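Putative carboxynorspermidine decarboxylase protein (Sinorhizobium meliloti, PDB 3MT1) probably decarboxylates carboxynorspermidine and carboxyspermidine to norspermidine and spermidine, with pyridoxal 5'-phosphate as cofactor. Local coordinates at residues Thr240-Thr245 and Ala265-Leu270; Tyr324-Lys329 and Pro338-Arg343; Lys95-Ser100 and Val191-Leu196; Arg116-Asn121 and Pro147-Val152. All coordinates share one frame; numbering follows the deposited sequence.

How the contacts relate
Starting from the N terminus, contact 3 opens first, on strand 95-98. Before it closes at 191-196, contact 4 has both opened at 116-121 and closed at 147-152, so it is nested within the longer loop. These two belong to the eight-stranded parallel barrel, where strands 95-98 and 115-119 are neighbours; their centres lie 9 Å apart. Contact 3 spans the barrel interior, while contact 4 seats helix 146-150 on its outside. Contacts 1 and 2 then follow in series in the C-terminal part. They tie turns and loops to the mixed sheet, with H266 packing on P338 between them. Contact 1 lies about 34 Å from contact 3, centre to centre.

Contact 1 (Thr240-Thr245 and Ala265-Leu270); sequences TTLEVT and AHMLDL
L242 and H266 mark the nearest approach of the two backbones, with L242 CA 8.8 Å from H266 CA. Segment 240-245 is extended strand, whereas 265-270 runs from the end of helix 263-266 through the break at M267 into helix 268-273. A gap this wide admits no backbone pairing, and side chains alone bridge it. L242 CG stands anti to the backbone N (chi1 173°), which carries the branched end out from the strand, and CD2 is the methyl that touches, 3.9 Å from M267 SE and 4.1 Å from M267 CG. M267, modelled as selenomethionine, passes L242 in the opposite direction, so the two chains lie alongside each other and the selenium flanks the methyl. The same CD2 also rests 4.2 Å from H266 CB, just before the chain leaves the helix. All three residues are buried and the contact is purely apolar. The H266 ring is held from elsewhere, its ND1 bonded to S261 OG. From strand 6-10, Y7 packs on L242 and its OH hydrogen-bonds with H266 O. The backbone of L242 pairs with F318 of the neighbouring strand 315-318, and just beyond M267, L268 meets L268 of the second subunit.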
# COMPACT_ATOMS: atom_id res chain seq x y z
N THR B 240 -12.42 9.05 -13.16
CA THR B 240 -11.91 7.70 -13.33
C THR B 240 -12.71 6.69 -12.52
O THR B 240 -13.13 6.97 -11.43
CB THR B 240 -10.43 7.68 -12.89
OG1 THR B 240 -9.69 8.67 -13.64
CG2 THR B 240 -9.78 6.29 -13.05
N THR B 241 -12.87 5.48 -13.07
CA THR B 241 -13.51 4.39 -12.33
C THR B 241 -12.57 3.19 -12.17
O THR B 241 -11.61 3.04 -12.95
CB THR B 241 -14.78 3.91 -13.05
OG1 THR B 241 -14.44 3.62 -14.42
CG2 THR B 241 -15.90 5.00 -13.01
N LEU B 242 -12.82 2.36 -11.15
CA LEU B 242 -12.18 1.05 -11.07
C LEU B 242 -13.21 -0.03 -11.47
O LEU B 242 -14.16 -0.28 -10.73
CB LEU B 242 -11.60 0.78 -9.65
CG LEU B 242 -11.02 -0.62 -9.34
CD1 LEU B 242 -9.93 -1.07 -10.34
CD2 LEU B 242 -10.55 -0.82 -7.84
N GLU B 243 -13.00 -0.67 -12.62
CA GLU B 243 -13.90 -1.70 -13.13
C GLU B 243 -13.63 -3.10 -12.56
O GLU B 243 -12.52 -3.61 -12.69
CB GLU B 243 -13.80 -1.72 -14.65
CG GLU B 243 -14.09 -0.35 -15.29
CD GLU B 243 -15.49 0.19 -14.98
OE1 GLU B 243 -16.50 -0.58 -15.00
OE2 GLU B 243 -15.59 1.41 -14.72
N VAL B 244 -14.64 -3.73 -11.96
CA VAL B 244 -14.46 -5.09 -11.39
C VAL B 244 -15.61 -6.08 -11.74
O VAL B 244 -16.68 -5.67 -12.18
CB VAL B 244 -14.26 -5.10 -9.84
CG1 VAL B 244 -13.12 -4.18 -9.41
CG2 VAL B 244 -15.56 -4.73 -9.12
N THR B 245 -15.35 -7.37 -11.52
CA THR B 245 -16.29 -8.42 -11.80
C THR B 245 -16.60 -9.11 -10.49
O THR B 245 -15.74 -9.18 -9.63
CB THR B 245 -15.70 -9.43 -12.82
OG1 THR B 245 -15.42 -8.76 -14.05
CG2 THR B 245 -16.69 -10.50 -13.15
N ALA B 265 -4.78 -3.46 -2.01
CA ALA B 265 -3.83 -3.43 -3.10
C ALA B 265 -4.13 -2.31 -4.08
O ALA B 265 -3.24 -1.86 -4.78
CB ALA B 265 -3.83 -4.75 -3.83
N HIS B 266 -5.39 -1.88 -4.13
CA HIS B 266 -5.87 -1.09 -5.28
C HIS B 266 -6.49 0.26 -4.97
O HIS B 266 -6.57 1.10 -5.85
CB HIS B 266 -6.84 -1.91 -6.15
CG HIS B 266 -6.26 -3.22 -6.57
ND1 HIS B 266 -7.02 -4.35 -6.76
CD2 HIS B 266 -4.97 -3.59 -6.80
CE1 HIS B 266 -6.23 -5.35 -7.12
NE2 HIS B 266 -4.98 -4.92 -7.14
N MSE B 267 -6.92 0.46 -3.73
CA MSE B 267 -7.61 1.69 -3.31
C MSE B 267 -7.33 1.88 -1.82
O MSE B 267 -8.22 1.91 -0.97
CB MSE B 267 -9.10 1.56 -3.62
CG MSE B 267 -9.50 1.96 -5.08
SE MSE B 267 -11.46 1.85 -5.18
CE MSE B 267 -11.83 3.74 -4.76
N LEU B 268 -6.03 1.99 -1.52
CA LEU B 268 -5.51 1.77 -0.21
C LEU B 268 -5.97 2.83 0.77
O LEU B 268 -6.08 2.58 1.96
CB LEU B 268 -3.99 1.66 -0.29
CG LEU B 268 -3.10 1.69 0.97
CD1 LEU B 268 -3.37 0.48 1.91
CD2 LEU B 268 -1.59 1.80 0.65
N ASP B 269 -6.23 4.04 0.27
CA ASP B 269 -6.85 5.07 1.11
C ASP B 269 -8.14 4.60 1.78
O ASP B 269 -8.40 4.96 2.92
CB ASP B 269 -7.05 6.41 0.37
CG ASP B 269 -5.87 7.40 0.61
OD1 ASP B 269 -4.74 6.93 0.79
OD2 ASP B 269 -6.06 8.65 0.63
N LEU B 270 -8.92 3.76 1.10
CA LEU B 270 -10.13 3.22 1.73
C LEU B 270 -9.82 2.38 2.93
O LEU B 270 -10.53 2.43 3.94
CB LEU B 270 -11.00 2.40 0.77
CG LEU B 270 -11.37 3.11 -0.54
CD1 LEU B 270 -12.33 2.24 -1.33
CD2 LEU B 270 -11.95 4.55 -0.26

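Contact 2 (Tyr324-Lys329 and Pro338-Arg343); sequences YTMVKK and PAIAIR. With SO4 (sulfate ion), chain D.
An anion site lies at the start of segment 324-329, where Y324 meets a sulfate that probably came from the crystallisation liquor; its place is consistent with that of the cofactor phosphate in related decarboxylases of this class. Y324 OH donates to sulfate O2 at 2.9 Å, and this oxygen sits at the ring edge, near the ring plane, 3.4 Å from Y324 CE2. The backbone N atoms of G199, G232 and E233 hold the same ion. A phenylalanine here would probably leave sulfate O2 without its hydroxyl donor and the anion more dependent on the backbone N-H groups. Further along, the chain meets strand 339-343 through buried side chains. M326, a selenomethionine, brings SE to 4.3 Å from I340 CG1, and the aliphatic part of K329 lies beside the branch end, K329 CE to I340 CD1 4.5 Å. K329 NZ continues to S363 O of the second subunit, and K328 NZ forms salt bridges with D269, a predicted substrate-binding residue, and with E264 of the second subunit. Y7 of strand 6-10 packs on M326 and P338, the backbone of I340 hydrogen-bonds to V352 and R353 of strand 349-353, and helix 268-273 borders Y324 and K328.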
# COMPACT_ATOMS: atom_id res chain seq x y z
N TYR B 324 -4.95 9.17 -5.36
CA TYR B 324 -4.37 8.45 -4.23
C TYR B 324 -4.67 6.96 -4.36
O TYR B 324 -4.72 6.22 -3.35
CB TYR B 324 -4.89 9.04 -2.89
CG TYR B 324 -4.47 10.48 -2.69
CD1 TYR B 324 -3.14 10.81 -2.37
CD2 TYR B 324 -5.38 11.52 -2.90
CE1 TYR B 324 -2.73 12.17 -2.22
CE2 TYR B 324 -5.01 12.87 -2.76
CZ TYR B 324 -3.70 13.18 -2.41
OH TYR B 324 -3.36 14.52 -2.30
N THR B 325 -4.90 6.50 -5.58
CA THR B 325 -5.15 5.08 -5.81
C THR B 325 -3.98 4.49 -6.58
O THR B 325 -3.21 3.72 -6.05
CB THR B 325 -6.44 4.87 -6.58
OG1 THR B 325 -6.37 5.63 -7.80
CG2 THR B 325 -7.67 5.32 -5.72
N MSE B 326 -3.81 4.91 -7.83
CA MSE B 326 -2.75 4.41 -8.67
C MSE B 326 -1.37 4.62 -8.11
O MSE B 326 -0.51 3.79 -8.30
CB MSE B 326 -2.83 5.00 -10.08
CG MSE B 326 -3.67 4.15 -11.01
SE MSE B 326 -4.44 5.07 -12.59
CE MSE B 326 -5.55 6.33 -11.57
N VAL B 327 -1.14 5.73 -7.43
CA VAL B 327 0.20 6.04 -6.94
C VAL B 327 0.64 5.12 -5.76
O VAL B 327 1.79 5.17 -5.33
CB VAL B 327 0.27 7.51 -6.46
CG1 VAL B 327 0.42 8.51 -7.66
CG2 VAL B 327 -0.94 7.82 -5.56
N LYS B 328 -0.27 4.31 -5.23
CA LYS B 328 0.05 3.56 -4.04
C LYS B 328 -0.43 2.13 -4.13
O LYS B 328 -0.53 1.43 -3.14
CB LYS B 328 -0.42 4.29 -2.76
CG LYS B 328 -1.89 4.72 -2.73
CD LYS B 328 -2.26 5.25 -1.34
CE LYS B 328 -2.31 6.76 -1.32
NZ LYS B 328 -2.09 7.32 0.01
N LYS B 329 -0.69 1.67 -5.35
CA LYS B 329 -1.07 0.30 -5.55
C LYS B 329 0.08 -0.65 -5.28
O LYS B 329 1.25 -0.31 -5.49
CB LYS B 329 -1.60 0.12 -6.96
CG LYS B 329 -0.61 0.43 -8.09
CD LYS B 329 -1.31 0.26 -9.46
CE LYS B 329 -0.59 1.09 -10.55
NZ LYS B 329 0.86 0.73 -10.53
N PRO B 338 -4.44 -3.84 -11.25
CA PRO B 338 -5.33 -3.48 -12.33
C PRO B 338 -4.62 -2.80 -13.48
O PRO B 338 -3.70 -2.02 -13.27
CB PRO B 338 -6.34 -2.53 -11.66
CG PRO B 338 -6.29 -2.87 -10.17
CD PRO B 338 -4.85 -3.25 -9.96
N ALA B 339 -5.04 -3.12 -14.70
CA ALA B 339 -4.53 -2.46 -15.88
C ALA B 339 -4.85 -0.98 -15.81
O ALA B 339 -5.77 -0.57 -15.11
CB ALA B 339 -5.16 -3.09 -17.20
N ILE B 340 -4.10 -0.18 -16.54
CA ILE B 340 -4.41 1.23 -16.61
C ILE B 340 -4.99 1.45 -18.00
O ILE B 340 -4.37 1.07 -19.00
CB ILE B 340 -3.14 2.11 -16.37
CG1 ILE B 340 -2.61 1.92 -14.94
CG2 ILE B 340 -3.41 3.58 -16.68
CD1 ILE B 340 -1.29 2.79 -14.62
N ALA B 341 -6.19 2.02 -18.05
CA ALA B 341 -6.90 2.24 -19.33
C ALA B 341 -7.63 3.57 -19.43
O ALA B 341 -7.99 4.20 -18.44
CB ALA B 341 -7.81 1.11 -19.64
N ILE B 342 -7.80 4.00 -20.66
CA ILE B 342 -8.47 5.26 -20.97
C ILE B 342 -9.72 5.02 -21.83
O ILE B 342 -9.64 4.32 -22.86
CB ILE B 342 -7.50 6.16 -21.77
CG1 ILE B 342 -6.30 6.49 -20.88
CG2 ILE B 342 -8.22 7.39 -22.31
CD1 ILE B 342 -5.18 7.30 -21.57
N ARG B 343 -10.87 5.57 -21.42
CA ARG B 343 -12.03 5.65 -22.33
C ARG B 343 -11.84 6.87 -23.23
O ARG B 343 -11.85 7.99 -22.74
CB ARG B 343 -13.36 5.75 -21.57
CG ARG B 343 -14.59 5.49 -22.45
CD ARG B 343 -15.90 5.86 -21.78
NE ARG B 343 -16.46 4.75 -20.99
CZ ARG B 343 -16.50 4.70 -19.65
NH1 ARG B 343 -16.00 5.69 -18.90
NH2 ARG B 343 -17.03 3.63 -19.04
S SO4 D . -5.15 17.46 -2.75
O1 SO4 D . -5.92 17.48 -1.52
O2 SO4 D . -5.35 16.20 -3.46
O3 SO4 D . -5.68 18.57 -3.55
O4 SO4 D . -3.72 17.68 -2.50

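Contact 3 (Lys95-Ser100 and Val191-Leu196); sequences KIIFNS and VDWVSL
The indole of W193 has K95 laid over one face and I97 set against its edge. K95 CD lies 3.6 Å from W193 CE2, and K95 CE stands 3.7 Å from the centroid of the five-membered ring, only 9° off its normal, a CH-pi contact. A bend at chi4 (64°) then lifts K95 NZ roughly along that normal, to 5.2 Å from the centroid, at most a weak cation-pi attraction; NZ is bound instead by E73 in a salt bridge and by the hydroxyl of Y228. I97 comes in at the far rim, in the ring plane, with its CG1 3.8 Å from W193 CH2. Ring rotation is further fixed by the hydrogen bond from NE1 to N157 OD1. W193 has its CG between the backbone N and the carbonyl carbon (chi1 60°), and from there the ring reaches inward. A leucine in its place would probably strip K95 of its flat support, leave N157 OD1 without this donor and open a gap beside I97. Strands 95-98 and 193-195 are not neighbours: I97 CA stands 10.1 Å from S195 CA, and their inward side chains contribute part of the packed interior of a closed parallel TIM barrel.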
# COMPACT_ATOMS: atom_id res chain seq x y z
N LYS B 95 11.38 25.88 -8.90
CA LYS B 95 11.24 26.38 -7.57
C LYS B 95 11.47 25.22 -6.64
O LYS B 95 11.20 24.04 -6.99
CB LYS B 95 9.86 27.03 -7.39
CG LYS B 95 9.76 28.32 -8.21
CD LYS B 95 8.51 29.13 -7.91
CE LYS B 95 8.34 30.36 -8.81
NZ LYS B 95 8.16 29.95 -10.24
N ILE B 96 12.03 25.53 -5.47
CA ILE B 96 12.27 24.53 -4.44
C ILE B 96 11.75 25.12 -3.15
O ILE B 96 11.88 26.31 -2.92
CB ILE B 96 13.77 24.13 -4.33
CG1 ILE B 96 13.93 22.89 -3.44
CG2 ILE B 96 14.62 25.27 -3.84
CD1 ILE B 96 15.33 22.28 -3.46
N ILE B 97 11.11 24.28 -2.35
CA ILE B 97 10.53 24.72 -1.10
C ILE B 97 11.04 23.87 0.04
O ILE B 97 11.19 22.64 -0.07
CB ILE B 97 9.02 24.66 -1.18
CG1 ILE B 97 8.56 25.69 -2.22
CG2 ILE B 97 8.37 24.93 0.19
CD1 ILE B 97 7.60 25.13 -3.23
N PHE B 98 11.34 24.56 1.14
CA PHE B 98 11.89 23.92 2.31
C PHE B 98 10.92 24.02 3.42
O PHE B 98 10.18 25.01 3.52
CB PHE B 98 13.21 24.53 2.73
CG PHE B 98 14.22 24.59 1.63
CD1 PHE B 98 15.02 23.49 1.35
CD2 PHE B 98 14.36 25.75 0.85
CE1 PHE B 98 15.96 23.55 0.32
CE2 PHE B 98 15.27 25.81 -0.16
CZ PHE B 98 16.08 24.70 -0.43
N ASN B 99 10.94 22.97 4.24
CA ASN B 99 10.00 22.79 5.34
C ASN B 99 10.32 23.67 6.54
O ASN B 99 9.44 23.97 7.35
CB ASN B 99 9.98 21.32 5.74
CG ASN B 99 8.76 20.96 6.57
OD1 ASN B 99 7.64 21.03 6.08
ND2 ASN B 99 8.98 20.58 7.83
N SER B 100 11.57 24.08 6.66
CA SER B 100 12.05 24.69 7.89
C SER B 100 13.24 25.56 7.56
O SER B 100 13.87 25.38 6.51
CB SER B 100 12.48 23.60 8.88
OG SER B 100 13.62 22.93 8.38
N VAL B 191 7.62 39.22 -0.61
CA VAL B 191 8.13 38.19 -1.52
C VAL B 191 7.40 38.31 -2.83
O VAL B 191 6.52 39.15 -2.97
CB VAL B 191 7.97 36.76 -0.97
CG1 VAL B 191 8.77 36.59 0.30
CG2 VAL B 191 6.52 36.42 -0.72
N ASP B 192 7.76 37.49 -3.81
CA ASP B 192 7.09 37.66 -5.08
C ASP B 192 6.30 36.48 -5.59
O ASP B 192 5.74 36.56 -6.67
CB ASP B 192 8.01 38.30 -6.13
CG ASP B 192 9.21 37.49 -6.40
OD1 ASP B 192 9.04 36.27 -6.35
OD2 ASP B 192 10.30 38.06 -6.66
N TRP B 193 6.17 35.41 -4.80
CA TRP B 193 5.21 34.34 -5.12
C TRP B 193 4.75 33.56 -3.90
O TRP B 193 5.48 33.44 -2.92
CB TRP B 193 5.73 33.38 -6.19
CG TRP B 193 6.99 32.67 -5.81
CD1 TRP B 193 8.25 33.05 -6.12
CD2 TRP B 193 7.12 31.45 -5.04
NE1 TRP B 193 9.16 32.15 -5.62
CE2 TRP B 193 8.50 31.16 -4.94
CE3 TRP B 193 6.21 30.58 -4.43
CZ2 TRP B 193 9.00 30.06 -4.26
CZ3 TRP B 193 6.71 29.47 -3.74
CH2 TRP B 193 8.11 29.22 -3.66
N VAL B 194 3.54 33.03 -4.00
CA VAL B 194 2.90 32.25 -2.93
C VAL B 194 2.18 31.06 -3.53
O VAL B 194 1.50 31.18 -4.55
CB VAL B 194 1.83 33.07 -2.18
CG1 VAL B 194 1.13 32.20 -1.15
CG2 VAL B 194 2.47 34.25 -1.48
N SER B 195 2.32 29.92 -2.89
CA SER B 195 1.57 28.75 -3.28
C SER B 195 0.55 28.47 -2.22
O SER B 195 0.89 28.28 -1.02
CB SER B 195 2.46 27.54 -3.44
OG SER B 195 1.74 26.38 -3.03
N LEU B 196 -0.71 28.44 -2.63
CA LEU B 196 -1.76 28.20 -1.68
C LEU B 196 -2.10 26.73 -1.49
O LEU B 196 -3.05 26.43 -0.79
CB LEU B 196 -3.01 29.00 -2.04
CG LEU B 196 -2.81 30.51 -1.90
CD1 LEU B 196 -4.02 31.26 -2.49
CD2 LEU B 196 -2.52 30.87 -0.44

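Contact 4 (Arg116-Asn121 and Pro147-Val152); sequences RGLRLN and PKVERV
V149 sets its two methyls against two leucines: L118 CD2 lies about equally far from both, 4.3 Å from V149 CG1 and 4.3 Å from V149 CG2. CG2 also meets L120 CD1, with V149 CG2 to L120 CD1 4.5 Å, so this methyl sits between the two leucines of segment 116-121. L118 points toward the helix: its CG is anti to the backbone N (chi1 -178°), which carries the branched end out from the strand. L120 leaves its backbone at a slant and meets the valine with the end of its chain. V152, three residues on, also points toward the strand, V152 CG1 lying 5.0 Å from L118 CD2. All the contacts are apolar and loosely spaced, between branched side chains buried from solvent. L118 CA and V149 CA stand 8.9 Å apart, and the side chains bridge that distance. This is the outer layer of the TIM barrel: strand 115-119 leads through helix 146-150 to its parallel neighbour 158-160, a beta-alpha-beta crossover with a long, partly unmodelled connection before the helix. In the backbone, V152 N is bonded to V149 O at 2.7 Å, while R151 N makes only weak bonds to P147 O and K148 O. Helix 170-190 joins the cluster, with L187 on V149 and F184 on L120, and from helix 101-107 I101 and L104 pack on V152. On the solvent side E150 OE1 makes a salt bridge with R190.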
# COMPACT_ATOMS: atom_id res chain seq x y z
N ARG B 116 13.85 30.11 -4.33
CA ARG B 116 13.71 29.34 -3.12
C ARG B 116 12.51 29.84 -2.35
O ARG B 116 12.22 31.05 -2.33
CB ARG B 116 15.00 29.42 -2.29
CG ARG B 116 16.22 28.72 -2.96
CD ARG B 116 17.58 29.13 -2.37
NE ARG B 116 17.73 30.58 -2.22
CZ ARG B 116 18.03 31.44 -3.20
NH1 ARG B 116 18.24 31.02 -4.45
NH2 ARG B 116 18.13 32.72 -2.92
N GLY B 117 11.81 28.90 -1.73
CA GLY B 117 10.61 29.17 -0.95
C GLY B 117 10.67 28.51 0.40
O GLY B 117 11.53 27.68 0.68
N LEU B 118 9.74 28.88 1.28
CA LEU B 118 9.73 28.35 2.63
C LEU B 118 8.28 28.04 2.95
O LEU B 118 7.40 28.82 2.61
CB LEU B 118 10.30 29.39 3.61
CG LEU B 118 10.41 29.00 5.10
CD1 LEU B 118 11.68 28.19 5.38
CD2 LEU B 118 10.36 30.21 6.03
N ARG B 119 8.02 26.90 3.57
CA ARG B 119 6.66 26.60 3.99
C ARG B 119 6.29 27.31 5.28
O ARG B 119 7.06 27.33 6.25
CB ARG B 119 6.46 25.10 4.20
CG ARG B 119 5.01 24.75 4.36
CD ARG B 119 4.82 23.30 4.61
NE ARG B 119 3.39 22.98 4.68
CZ ARG B 119 2.89 21.76 4.57
NH1 ARG B 119 3.70 20.72 4.36
NH2 ARG B 119 1.57 21.58 4.64
N LEU B 120 5.10 27.88 5.30
CA LEU B 120 4.61 28.56 6.47
C LEU B 120 3.42 27.81 7.01
O LEU B 120 2.58 27.34 6.25
CB LEU B 120 4.22 29.99 6.10
CG LEU B 120 5.13 31.20 6.33
CD1 LEU B 120 6.62 30.93 6.21
CD2 LEU B 120 4.69 32.31 5.37
N ASN B 121 3.38 27.68 8.33
CA ASN B 121 2.35 26.92 9.01
C ASN B 121 1.38 27.92 9.61
O ASN B 121 1.76 28.67 10.52
CB ASN B 121 2.98 26.06 10.10
CG ASN B 121 1.98 25.13 10.80
OD1 ASN B 121 0.76 25.22 10.61
ND2 ASN B 121 2.51 24.25 11.65
N PRO B 147 9.43 36.38 13.48
CA PRO B 147 10.80 36.85 13.74
C PRO B 147 11.93 35.96 13.22
O PRO B 147 12.90 36.48 12.67
CB PRO B 147 10.84 36.93 15.27
CG PRO B 147 9.45 37.28 15.66
CD PRO B 147 8.57 36.55 14.67
N LYS B 148 11.83 34.64 13.41
CA LYS B 148 12.84 33.70 12.91
C LYS B 148 12.82 33.68 11.39
O LYS B 148 13.87 33.59 10.76
CB LYS B 148 12.62 32.27 13.43
CG LYS B 148 13.19 32.00 14.81
CD LYS B 148 12.08 31.86 15.85
CE LYS B 148 11.65 30.40 16.05
NZ LYS B 148 12.60 29.68 16.93
N VAL B 149 11.63 33.75 10.82
CA VAL B 149 11.50 33.83 9.37
C VAL B 149 12.31 35.04 8.87
O VAL B 149 13.24 34.90 8.06
CB VAL B 149 10.01 33.96 8.94
CG1 VAL B 149 9.88 34.24 7.45
CG2 VAL B 149 9.21 32.73 9.35
N GLU B 150 11.98 36.21 9.42
CA GLU B 150 12.57 37.47 9.03
C GLU B 150 14.09 37.48 8.91
O GLU B 150 14.65 38.17 8.04
CB GLU B 150 12.12 38.55 9.99
CG GLU B 150 10.90 39.33 9.54
CD GLU B 150 11.09 40.82 9.71
OE1 GLU B 150 11.78 41.45 8.87
OE2 GLU B 150 10.55 41.36 10.71
N ARG B 151 14.75 36.73 9.79
CA ARG B 151 16.22 36.67 9.77
C ARG B 151 16.75 36.00 8.49
O ARG B 151 17.94 36.08 8.17
CB ARG B 151 16.76 35.97 11.03
CG ARG B 151 18.07 36.58 11.49
CD ARG B 151 18.76 35.74 12.53
NE ARG B 151 20.13 35.40 12.12
CZ ARG B 151 20.49 34.20 11.66
NH1 ARG B 151 21.75 33.97 11.31
NH2 ARG B 151 19.60 33.22 11.54
N VAL B 152 15.85 35.38 7.74
CA VAL B 152 16.27 34.60 6.61
C VAL B 152 15.61 35.02 5.27
O VAL B 152 15.71 34.34 4.26
CB VAL B 152 16.16 33.11 6.97
CG1 VAL B 152 14.76 32.58 6.70
CG2 VAL B 152 17.23 32.32 6.27